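Local structure of type I site-specific restriction-modification system, R (Restriction) subunit (Vibrio vulnificus, 3H1T) at residues T145-E148 / L149-L153; I218-K221 / L222-A225; T430-M433 / K434-R438; H451-E454 / M455-L459. The protein is probably the ATP-dependent motor and DNA-cutting subunit of a type I restriction enzyme, seen here as an N-terminal fragment that holds the helicase-like domains. All coordinates share one frame; numbering follows the deposited sequence.

Interaction 1: residues T145-E148 / L149-L153; sequences TPDE and LFKRL
The first turns of helix 146-157 open with a capping box, and an i to i+4 salt bridge follows on the same helix. Asp147 and Lys151 carry that bridge. Lys151 NZ donates to Asp147 OD1 at 2.6 Å and uses the syn lone pair of this oxygen. The carboxylate is put there by chi1 of -170°, which sets CG beside the carbonyl carbon. The lysine chain does not run straight out. Lys151 CG lies 3.0 Å from Asp147 O. Beyond it the chain bends at chi2, chi3 and chi4, which turns the ammonium back to the acid. Both residues are exposed.

Thr145 is the N-cap. Its N donates to Glu148 OE1 at 3.0 Å and reaches this oxygen from above the carboxylate plane. Glu148 N answers with a bond to Thr145 OG1, though the place of that hydroxyl is less sure. Glu148 OE1 also forms a salt bridge with Arg142. Behind the cap, Leu149 N bonds to Thr145 O at 3.1 Å, and Phe150 N bonds to Pro146 O at 3.0 Å.

The buried side of the helix faces the N-terminal mixed sheet. Leu149 lies on Ile88 and Ala89 of strand 86-93 and on Phe118 and Tyr120 of strand 118-122, while Phe150 stacks with Tyr82. Arg152 forms salt bridges with Asp131 and Glu129. Its chain is extended from CG to NE, and its CG passes Glu148 O at 3.3 Å. Leu149 CD2 sits over the centre of one guanidinium face, 3.9 Å above the plane.

Interaction 2: residues I218-K221 / L222-A225; sequences ISWK and LWSA
The Trp220 ring has Ser224 OG over one face, 3.9 Å above the plane and offset toward the rim. The six-membered rings of Trp220 and Trp223 also meet, but obliquely. Their planes are 47° apart and their centroids 5.5 Å apart. The touch is made by CZ3 of Trp220 and CZ3 of Trp223, at 3.6 Å. In both tryptophans CG is anti to the backbone N, with chi1 near 180°, and the two indoles leave the helix on neighbouring positions of its surface. Phe259 meets both rings edge-to-face, His172 adds an edge-to-face contact to Trp220, and Lys235 makes a cation-pi contact with Trp223.

These residues form the last turns of helix 211-224, in the part of the chain assigned to the P-loop NTPase clan. The helix packs against the parallel sheet of this domain through Leu222 on Leu305 and Ser219 on Ile307, both of strand 305-308, and Ile218 touches Ile187 and Ala190 of helix 181-195. Ile218 lies alongside Leu222, pointing the same way, and its CG2 is 3.7 Å from Leu222 CD1.

Lys221 is buried. Its chain bends at chi3 and chi4, and NZ is held by the carbonyls of Leu167 and Ser169.

Near the helix end, Trp220 O takes two bonds from one residue. Ser224 N donates to it at 3.0 Å. Ser224 OG also donates to Trp220 O, modelled at 2.5 Å, very short, so its exact length is doubtful. With chi1 of 46°, the hydroxyl stands between the backbone N and the carbonyl carbon and turns back along the helix. The bond from Ala225 N to Lys221 O is weak.

Interaction 3: residues T430-M433 / K434-R438; sequences TDFM and KRTDR
Phe432 and Arg435 cross at about a right angle, with the ring and guanidinium planes 88° apart. The guanidinium lies back over the helix backbone. Its NH1 comes to 3.2 Å from Phe432 CA, and Asp431 O lies over one face, offset toward the rim. Two torsions give this fold-back: chi1 of 73° places CG between the backbone N and the carbonyl carbon, and chi3 of 77° bends the chain. Thr436 crosses Phe432 obliquely; its CG2 lies over one ring face, 4.2 Å above the plane and offset toward the rim. Thr436 OG1 donates to Phe432 O at 2.9 Å, from above the carbonyl plane.

Thr430 and Lys434 lie side by side and point the same way; CG2 of Thr430 is 4.0 Å from CE of Lys434. Thr430 OG1 bonds to Ala426 O and Asn463 ND2. The methyl CE of Met433, a selenomethionine, reaches the carbonyls of Asp437 and Arg438.

This is the C-terminal end of helix 422-436, in the helicase C-terminal domain. Arg438 forms a salt bridge with Asp465, and Asp431 forms one with Lys427. Phe432 O gains a side-chain donor in the Thr436 hydroxyl, while the bonds to Met433 O from Thr436 N and Asp437 N are weak. The Arg435 guanidinium, with Asp431 O over one face, probably gains from the negative end of that carbonyl.

Interaction 4: residues H451-E454 / M455-L459; sequences HADE and MRRAL
His451 bonds through its O to Met455 N at 2.9 Å. Its ring is oblique to the methyl CE of Met455, a selenomethionine. The ring's ND1 accepts from Val447 N, and NE2 makes a weak bond with Thr422 OG1. The Met455 chain bends at chi2 and chi3, from a CB that lies 3.3 Å from His451 O.

Ala452 comes next. Its O takes the helix bond from Arg456 N at 2.9 Å.

Asp453 is the centre of a salt-bridge network at i+3 and i+4 on helix 449-462. This helix covers a face of the mixed sheet of the helicase C-terminal domain, where Met455 touches Cys446 of strand 441-446 and Thr504 of strand 502-505. Asp453 CG is anti to the backbone N, beside the carbonyl carbon, and from there the acid reaches both arginines. OD1 accepts from Arg456 NH2 at 3.1 Å. It lies at the edge of that guanidinium, near its plane, but the donor meets OD1 from above the carboxylate plane. OD2 accepts from Arg457 NH2 at 2.7 Å on the syn side, and this bond is more bent, with an N-H...O angle of 139°. The carboxylate is turned 47° from the Arg456 guanidinium and 71° from that of Arg457. Both arginines bend at chi3 to come back to the acid. A water donates to Asp453 OD1 at 2.7 Å and accepts a weak bond from Arg456 NE.

Glu454 uses its backbone. Its O takes Ala458 N at 3.0 Å, and Ala458 CB lies 3.4 Å from Glu454 O.

In the fold
From the N terminus, each contact stays within one helix, so none closes a long loop, and the four follow in series without nesting or crossing. Interaction 1 joins the start of helix 146-157 to the N-terminal mixed sheet. Interaction 2 ends helix 211-224 beside the seven-stranded parallel sheet; the centres of interactions 1 and 2 are about 23 Å apart. Interactions 3 and 4 lie on the opposite side of the chain's centre, in the helicase C-terminal domain. These two touch: Thr430 of helix 422-436 packs on Leu459 of helix 449-462, and strand 441-446 lies between these helices in sequence.

Interaction 1: residues T145-E148 / L149-L153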
loop_
_atom_site.group_PDB
_atom_site.type_symbol
_atom_site.label_atom_id
_atom_site.label_comp_id
_atom_site.label_asym_id
_atom_site.label_seq_id
_atom_site.Cartn_x
_atom_site.Cartn_y
_atom_site.Cartn_z
ATOM N N THR A 145 -12.548 2.138 31.553
ATOM C CA THR A 145 -13.786 1.922 30.838
ATOM C C THR A 145 -13.654 2.549 29.455
ATOM O O THR A 145 -12.796 3.407 29.230
ATOM C CB THR A 145 -14.969 2.563 31.577
ATOM O OG1 THR A 145 -14.794 3.987 31.618
ATOM C CG2 THR A 145 -15.050 2.056 32.997
ATOM N N PRO A 146 -14.495 2.114 28.496
ATOM C CA PRO A 146 -14.432 2.689 27.149
ATOM C C PRO A 146 -14.454 4.214 27.182
ATOM O O PRO A 146 -13.704 4.878 26.472
ATOM C CB PRO A 146 -15.673 2.111 26.475
ATOM C CG PRO A 146 -15.732 0.729 27.049
ATOM C CD PRO A 146 -15.461 0.994 28.531
ATOM N N ASP A 147 -15.327 4.755 28.014
ATOM C CA ASP A 147 -15.485 6.198 28.150
ATOM C C ASP A 147 -14.231 6.872 28.697
ATOM O O ASP A 147 -13.822 7.923 28.197
ATOM C CB ASP A 147 -16.694 6.490 29.043
ATOM C CG ASP A 147 -17.079 7.954 29.052
ATOM O OD1 ASP A 147 -16.378 8.760 29.704
ATOM O OD2 ASP A 147 -18.095 8.285 28.404
ATOM N N GLU A 148 -13.619 6.273 29.718
ATOM C CA GLU A 148 -12.406 6.834 30.311
ATOM C C GLU A 148 -11.289 6.934 29.265
ATOM O O GLU A 148 -10.651 7.980 29.133
ATOM C CB GLU A 148 -11.926 5.980 31.494
ATOM C CG GLU A 148 -12.900 5.898 32.666
ATOM C CD GLU A 148 -12.364 5.068 33.824
ATOM O OE1 GLU A 148 -11.593 4.120 33.571
ATOM O OE2 GLU A 148 -12.727 5.343 34.987
ATOM N N LEU A 149 -11.048 5.854 28.520
ATOM C CA LEU A 149 -10.004 5.873 27.501
ATOM C C LEU A 149 -10.269 6.858 26.365
ATOM O O LEU A 149 -9.359 7.561 25.926
ATOM C CB LEU A 149 -9.787 4.482 26.898
ATOM C CG LEU A 149 -9.194 3.377 27.789
ATOM C CD1 LEU A 149 -8.625 2.299 26.880
ATOM C CD2 LEU A 149 -8.094 3.933 28.694
ATOM N N PHE A 150 -11.508 6.902 25.879
ATOM C CA PHE A 150 -11.878 7.798 24.789
ATOM C C PHE A 150 -11.748 9.254 25.236
ATOM O O PHE A 150 -11.438 10.131 24.437
ATOM C CB PHE A 150 -13.309 7.506 24.341
ATOM C CG PHE A 150 -13.738 8.269 23.115
ATOM C CD1 PHE A 150 -13.084 8.081 21.904
ATOM C CD2 PHE A 150 -14.814 9.153 23.161
ATOM C CE1 PHE A 150 -13.493 8.753 20.749
ATOM C CE2 PHE A 150 -15.236 9.834 22.014
ATOM C CZ PHE A 150 -14.572 9.632 20.802
ATOM N N LYS A 151 -11.992 9.512 26.518
ATOM C CA LYS A 151 -11.862 10.872 27.042
ATOM C C LYS A 151 -10.375 11.218 27.093
ATOM O O LYS A 151 -9.994 12.374 26.924
ATOM C CB LYS A 151 -12.454 10.979 28.452
ATOM C CG LYS A 151 -13.970 10.867 28.545
ATOM C CD LYS A 151 -14.647 12.238 28.678
ATOM C CE LYS A 151 -15.719 12.253 29.774
ATOM N NZ LYS A 151 -16.827 11.285 29.519
ATOM N N ARG A 152 -9.542 10.211 27.360
ATOM C CA ARG A 152 -8.090 10.401 27.408
ATOM C C ARG A 152 -7.581 10.609 25.982
ATOM O O ARG A 152 -6.722 11.445 25.730
ATOM C CB ARG A 152 -7.367 9.171 27.972
ATOM C CG ARG A 152 -7.477 8.906 29.460
ATOM C CD ARG A 152 -6.459 7.832 29.836
ATOM N NE ARG A 152 -6.858 6.990 30.962
ATOM C CZ ARG A 152 -6.165 5.942 31.404
ATOM N NH1 ARG A 152 -5.027 5.594 30.823
ATOM N NH2 ARG A 152 -6.607 5.240 32.439
ATOM N N LEU A 153 -8.119 9.825 25.058
ATOM C CA LEU A 153 -7.729 9.883 23.662
ATOM C C LEU A 153 -8.051 11.239 23.043
ATOM O O LEU A 153 -7.193 11.842 22.399
ATOM C CB LEU A 153 -8.420 8.742 22.894
ATOM C CG LEU A 153 -7.877 8.269 21.540
ATOM C CD1 LEU A 153 -8.544 9.019 20.400
ATOM C CD2 LEU A 153 -6.368 8.472 21.528
#

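Interaction 2: residues I218-K221 / L222-A225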
loop_
_atom_site.group_PDB
_atom_site.type_symbol
_atom_site.label_atom_id
_atom_site.label_comp_id
_atom_site.label_asym_id
_atom_site.label_seq_id
_atom_site.Cartn_x
_atom_site.Cartn_y
_atom_site.Cartn_z
ATOM N N ILE A 218 -12.443 8.119 4.134
ATOM C CA ILE A 218 -12.233 9.417 4.766
ATOM C C ILE A 218 -13.398 10.297 4.299
ATOM O O ILE A 218 -14.067 10.956 5.098
ATOM C CB ILE A 218 -10.899 10.063 4.307
ATOM C CG1 ILE A 218 -9.699 9.255 4.836
ATOM C CG2 ILE A 218 -10.815 11.496 4.817
ATOM C CD1 ILE A 218 -8.347 9.699 4.265
ATOM N N SER A 219 -13.636 10.278 2.988
ATOM C CA SER A 219 -14.709 11.048 2.364
ATOM C C SER A 219 -16.054 10.670 2.964
ATOM O O SER A 219 -16.836 11.538 3.347
ATOM C CB SER A 219 -14.752 10.777 0.860
ATOM O OG SER A 219 -13.456 10.869 0.299
ATOM N N TRP A 220 -16.327 9.376 3.049
ATOM C CA TRP A 220 -17.596 8.940 3.602
ATOM C C TRP A 220 -17.750 9.404 5.054
ATOM O O TRP A 220 -18.767 10.004 5.412
ATOM C CB TRP A 220 -17.723 7.417 3.490
ATOM C CG TRP A 220 -19.043 6.893 3.939
ATOM C CD1 TRP A 220 -19.324 6.305 5.134
ATOM C CD2 TRP A 220 -20.265 6.887 3.191
ATOM N NE1 TRP A 220 -20.640 5.928 5.181
ATOM C CE2 TRP A 220 -21.243 6.273 4.001
ATOM C CE3 TRP A 220 -20.629 7.344 1.917
ATOM C CZ2 TRP A 220 -22.567 6.093 3.578
ATOM C CZ3 TRP A 220 -21.948 7.165 1.494
ATOM C CH2 TRP A 220 -22.899 6.544 2.327
ATOM N N LYS A 221 -16.739 9.156 5.883
ATOM C CA LYS A 221 -16.800 9.563 7.283
ATOM C C LYS A 221 -17.152 11.044 7.430
ATOM O O LYS A 221 -18.125 11.389 8.104
ATOM C CB LYS A 221 -15.470 9.263 8.003
ATOM C CG LYS A 221 -15.334 7.826 8.512
ATOM C CD LYS A 221 -14.002 7.567 9.216
ATOM C CE LYS A 221 -13.868 8.326 10.536
ATOM N NZ LYS A 221 -14.745 7.806 11.616
ATOM N N LEU A 222 -16.374 11.916 6.794
ATOM C CA LEU A 222 -16.619 13.352 6.878
ATOM C C LEU A 222 -17.904 13.804 6.178
ATOM O O LEU A 222 -18.586 14.703 6.667
ATOM C CB LEU A 222 -15.431 14.112 6.299
ATOM C CG LEU A 222 -14.118 14.017 7.077
ATOM C CD1 LEU A 222 -12.956 14.252 6.134
ATOM C CD2 LEU A 222 -14.125 15.020 8.206
ATOM N N TRP A 223 -18.243 13.181 5.052
ATOM C CA TRP A 223 -19.448 13.561 4.313
ATOM C C TRP A 223 -20.724 13.267 5.099
ATOM O O TRP A 223 -21.471 14.172 5.481
ATOM C CB TRP A 223 -19.507 12.819 2.974
ATOM C CG TRP A 223 -20.681 13.208 2.122
ATOM C CD1 TRP A 223 -20.917 14.432 1.546
ATOM C CD2 TRP A 223 -21.765 12.363 1.721
ATOM N NE1 TRP A 223 -22.077 14.394 0.811
ATOM C CE2 TRP A 223 -22.618 13.136 0.903
ATOM C CE3 TRP A 223 -22.099 11.026 1.974
ATOM C CZ2 TRP A 223 -23.785 12.610 0.335
ATOM C CZ3 TRP A 223 -23.262 10.504 1.405
ATOM C CH2 TRP A 223 -24.087 11.297 0.596
ATOM N N SER A 224 -20.970 11.989 5.337
ATOM C CA SER A 224 -22.151 11.571 6.061
ATOM C C SER A 224 -22.308 12.276 7.404
ATOM O O SER A 224 -23.420 12.397 7.908
ATOM C CB SER A 224 -22.116 10.052 6.260
ATOM O OG SER A 224 -20.841 9.630 6.706
ATOM N N ALA A 225 -21.203 12.745 7.977
ATOM C CA ALA A 225 -21.221 13.413 9.276
ATOM C C ALA A 225 -21.545 14.904 9.173
ATOM O O ALA A 225 -21.674 15.597 10.191
ATOM C CB ALA A 225 -19.875 13.232 9.960
#

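Interaction 3: residues T430-M433 / K434-R438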
loop_
_atom_site.group_PDB
_atom_site.type_symbol
_atom_site.label_atom_id
_atom_site.label_comp_id
_atom_site.label_asym_id
_atom_site.label_seq_id
_atom_site.Cartn_x
_atom_site.Cartn_y
_atom_site.Cartn_z
ATOM N N THR A 430 14.491 -15.697 -22.437
ATOM C CA THR A 430 13.804 -16.846 -23.023
ATOM C C THR A 430 14.251 -18.160 -22.405
ATOM O O THR A 430 13.421 -19.026 -22.121
ATOM C CB THR A 430 14.017 -16.908 -24.561
ATOM O OG1 THR A 430 13.393 -15.767 -25.168
ATOM C CG2 THR A 430 13.410 -18.193 -25.147
ATOM N N ASP A 431 15.559 -18.313 -22.211
ATOM C CA ASP A 431 16.103 -19.536 -21.611
ATOM C C ASP A 431 15.608 -19.625 -20.185
ATOM O O ASP A 431 15.218 -20.694 -19.722
ATOM C CB ASP A 431 17.633 -19.520 -21.606
ATOM C CG ASP A 431 18.234 -19.826 -22.968
ATOM O OD1 ASP A 431 17.501 -20.267 -23.883
ATOM O OD2 ASP A 431 19.467 -19.642 -23.106
ATOM N N PHE A 432 15.615 -18.488 -19.494
ATOM C CA PHE A 432 15.152 -18.426 -18.115
ATOM C C PHE A 432 13.713 -18.917 -18.073
ATOM O O PHE A 432 13.384 -19.845 -17.341
ATOM C CB PHE A 432 15.263 -16.986 -17.578
ATOM C CG PHE A 432 14.546 -16.766 -16.274
ATOM C CD1 PHE A 432 13.177 -16.488 -16.255
ATOM C CD2 PHE A 432 15.228 -16.845 -15.060
ATOM C CE1 PHE A 432 12.498 -16.291 -15.049
ATOM C CE2 PHE A 432 14.558 -16.651 -13.845
ATOM C CZ PHE A 432 13.186 -16.374 -13.841
HETATM N N MSE A 433 12.851 -18.305 -18.871
HETATM C CA MSE A 433 11.453 -18.711 -18.901
HETATM C C MSE A 433 11.251 -20.170 -19.321
HETATM O O MSE A 433 10.311 -20.824 -18.865
HETATM C CB MSE A 433 10.664 -17.772 -19.819
HETATM C CG MSE A 433 10.605 -16.346 -19.279
HETATM SE SE MSE A 433 9.507 -15.097 -20.293
HETATM C CE MSE A 433 7.754 -15.814 -19.826
ATOM N N LYS A 434 12.122 -20.683 -20.184
ATOM C CA LYS A 434 12.019 -22.066 -20.632
ATOM C C LYS A 434 12.314 -23.004 -19.466
ATOM O O LYS A 434 11.716 -24.082 -19.358
ATOM C CB LYS A 434 12.968 -22.330 -21.830
ATOM C CG LYS A 434 12.340 -21.976 -23.188
ATOM C CD LYS A 434 13.293 -22.133 -24.383
ATOM C CE LYS A 434 12.518 -22.044 -25.707
ATOM N NZ LYS A 434 13.402 -21.904 -26.910
ATOM N N ARG A 435 13.204 -22.591 -18.570
ATOM C CA ARG A 435 13.522 -23.435 -17.436
ATOM C C ARG A 435 12.603 -23.190 -16.249
ATOM O O ARG A 435 12.703 -23.900 -15.259
ATOM C CB ARG A 435 14.994 -23.267 -17.011
ATOM C CG ARG A 435 15.326 -21.965 -16.310
ATOM C CD ARG A 435 16.784 -21.910 -15.899
ATOM N NE ARG A 435 17.667 -21.617 -17.017
ATOM C CZ ARG A 435 18.133 -20.405 -17.299
ATOM N NH1 ARG A 435 17.794 -19.373 -16.539
ATOM N NH2 ARG A 435 18.944 -20.226 -18.331
ATOM N N THR A 436 11.686 -22.227 -16.352
ATOM C CA THR A 436 10.782 -21.942 -15.236
ATOM C C THR A 436 9.286 -22.038 -15.535
ATOM O O THR A 436 8.597 -22.855 -14.946
ATOM C CB THR A 436 11.069 -20.549 -14.634
ATOM O OG1 THR A 436 11.002 -19.556 -15.669
ATOM C CG2 THR A 436 12.453 -20.527 -13.993
ATOM N N ASP A 437 8.784 -21.188 -16.423
ATOM C CA ASP A 437 7.366 -21.196 -16.802
ATOM C C ASP A 437 7.195 -20.288 -18.021
ATOM O O ASP A 437 7.199 -19.052 -17.903
ATOM C CB ASP A 437 6.486 -20.712 -15.625
ATOM C CG ASP A 437 4.980 -20.814 -15.912
ATOM O OD1 ASP A 437 4.594 -21.489 -16.890
ATOM O OD2 ASP A 437 4.174 -20.227 -15.149
ATOM N N ARG A 438 7.061 -20.904 -19.194
ATOM C CA ARG A 438 6.906 -20.152 -20.435
ATOM C C ARG A 438 5.643 -19.302 -20.520
ATOM O O ARG A 438 5.535 -18.443 -21.396
ATOM C CB ARG A 438 6.968 -21.088 -21.639
ATOM C CG ARG A 438 8.198 -21.962 -21.649
ATOM C CD ARG A 438 8.382 -22.592 -22.997
ATOM N NE ARG A 438 8.734 -21.599 -24.012
ATOM C CZ ARG A 438 8.708 -21.839 -25.318
ATOM N NH1 ARG A 438 8.337 -23.035 -25.763
ATOM N NH2 ARG A 438 9.070 -20.897 -26.177
#

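Interaction 4: residues H451-E454 / M455-L459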
loop_
_atom_site.group_PDB
_atom_site.type_symbol
_atom_site.label_atom_id
_atom_site.label_comp_id
_atom_site.label_asym_id
_atom_site.label_seq_id
_atom_site.Cartn_x
_atom_site.Cartn_y
_atom_site.Cartn_z
ATOM N N HIS A 451 13.007 0.717 -28.624
ATOM C CA HIS A 451 13.642 -0.415 -27.940
ATOM C C HIS A 451 12.612 -1.512 -27.642
ATOM O O HIS A 451 12.881 -2.707 -27.800
ATOM C CB HIS A 451 14.277 0.057 -26.620
ATOM C CG HIS A 451 15.178 -0.953 -25.980
ATOM N ND1 HIS A 451 15.478 -0.933 -24.635
ATOM C CD2 HIS A 451 15.866 -1.996 -26.501
ATOM C CE1 HIS A 451 16.313 -1.916 -24.356
ATOM N NE2 HIS A 451 16.565 -2.577 -25.471
ATOM N N ALA A 452 11.433 -1.092 -27.185
ATOM C CA ALA A 452 10.341 -2.009 -26.856
ATOM C C ALA A 452 9.909 -2.837 -28.064
ATOM O O ALA A 452 9.606 -4.022 -27.923
ATOM C CB ALA A 452 9.152 -1.226 -26.306
ATOM N N ASP A 453 9.887 -2.217 -29.246
ATOM C CA ASP A 453 9.497 -2.916 -30.476
ATOM C C ASP A 453 10.546 -3.917 -30.934
ATOM O O ASP A 453 10.216 -4.969 -31.457
ATOM C CB ASP A 453 9.245 -1.919 -31.613
ATOM C CG ASP A 453 8.910 -2.610 -32.944
ATOM O OD1 ASP A 453 7.788 -3.165 -33.097
ATOM O OD2 ASP A 453 9.787 -2.599 -33.837
ATOM N N GLU A 454 11.814 -3.583 -30.751
ATOM C CA GLU A 454 12.877 -4.486 -31.154
ATOM C C GLU A 454 12.916 -5.639 -30.172
ATOM O O GLU A 454 13.163 -6.781 -30.559
ATOM C CB GLU A 454 14.209 -3.735 -31.188
ATOM C CG GLU A 454 14.070 -2.362 -31.838
ATOM C CD GLU A 454 15.364 -1.832 -32.442
ATOM O OE1 GLU A 454 16.314 -1.545 -31.682
ATOM O OE2 GLU A 454 15.425 -1.705 -33.687
HETATM N N MSE A 455 12.651 -5.338 -28.901
HETATM C CA MSE A 455 12.636 -6.355 -27.844
HETATM C C MSE A 455 11.497 -7.333 -28.123
HETATM O O MSE A 455 11.665 -8.547 -28.028
HETATM C CB MSE A 455 12.443 -5.699 -26.464
HETATM C CG MSE A 455 12.365 -6.692 -25.302
HETATM SE SE MSE A 455 14.000 -7.694 -24.949
HETATM C CE MSE A 455 15.029 -6.274 -24.161
ATOM N N ARG A 456 10.340 -6.793 -28.487
ATOM C CA ARG A 456 9.170 -7.603 -28.798
ATOM C C ARG A 456 9.432 -8.556 -29.959
ATOM O O ARG A 456 9.129 -9.741 -29.862
ATOM C CB ARG A 456 7.965 -6.721 -29.153
ATOM C CG ARG A 456 6.772 -7.516 -29.691
ATOM C CD ARG A 456 5.724 -6.630 -30.369
ATOM N NE ARG A 456 6.208 -6.036 -31.610
ATOM C CZ ARG A 456 6.287 -6.676 -32.776
ATOM N NH1 ARG A 456 5.912 -7.947 -32.876
ATOM N NH2 ARG A 456 6.754 -6.041 -33.847
ATOM N N ARG A 457 9.997 -8.030 -31.046
ATOM C CA ARG A 457 10.285 -8.832 -32.233
ATOM C C ARG A 457 11.282 -9.931 -31.932
ATOM O O ARG A 457 11.094 -11.077 -32.346
ATOM C CB ARG A 457 10.835 -7.962 -33.360
ATOM C CG ARG A 457 11.162 -8.740 -34.639
ATOM C CD ARG A 457 11.619 -7.834 -35.781
ATOM N NE ARG A 457 10.688 -6.731 -36.002
ATOM C CZ ARG A 457 10.875 -5.498 -35.536
ATOM N NH1 ARG A 457 11.962 -5.215 -34.833
ATOM N NH2 ARG A 457 9.977 -4.552 -35.763
ATOM N N ALA A 458 12.345 -9.584 -31.214
ATOM C CA ALA A 458 13.356 -10.573 -30.870
ATOM C C ALA A 458 12.750 -11.698 -30.049
ATOM O O ALA A 458 12.865 -12.870 -30.387
ATOM C CB ALA A 458 14.476 -9.921 -30.096
ATOM N N LEU A 459 12.108 -11.320 -28.954
ATOM C CA LEU A 459 11.487 -12.272 -28.040
ATOM C C LEU A 459 10.481 -13.155 -28.800
ATOM O O LEU A 459 10.370 -14.356 -28.536
ATOM C CB LEU A 459 10.797 -11.486 -26.914
ATOM C CG LEU A 459 11.239 -11.494 -25.430
ATOM C CD1 LEU A 459 12.732 -11.701 -25.265
ATOM C CD2 LEU A 459 10.804 -10.173 -24.805
HETATM O O HOH W 1 5.361 -3.065 -31.948
#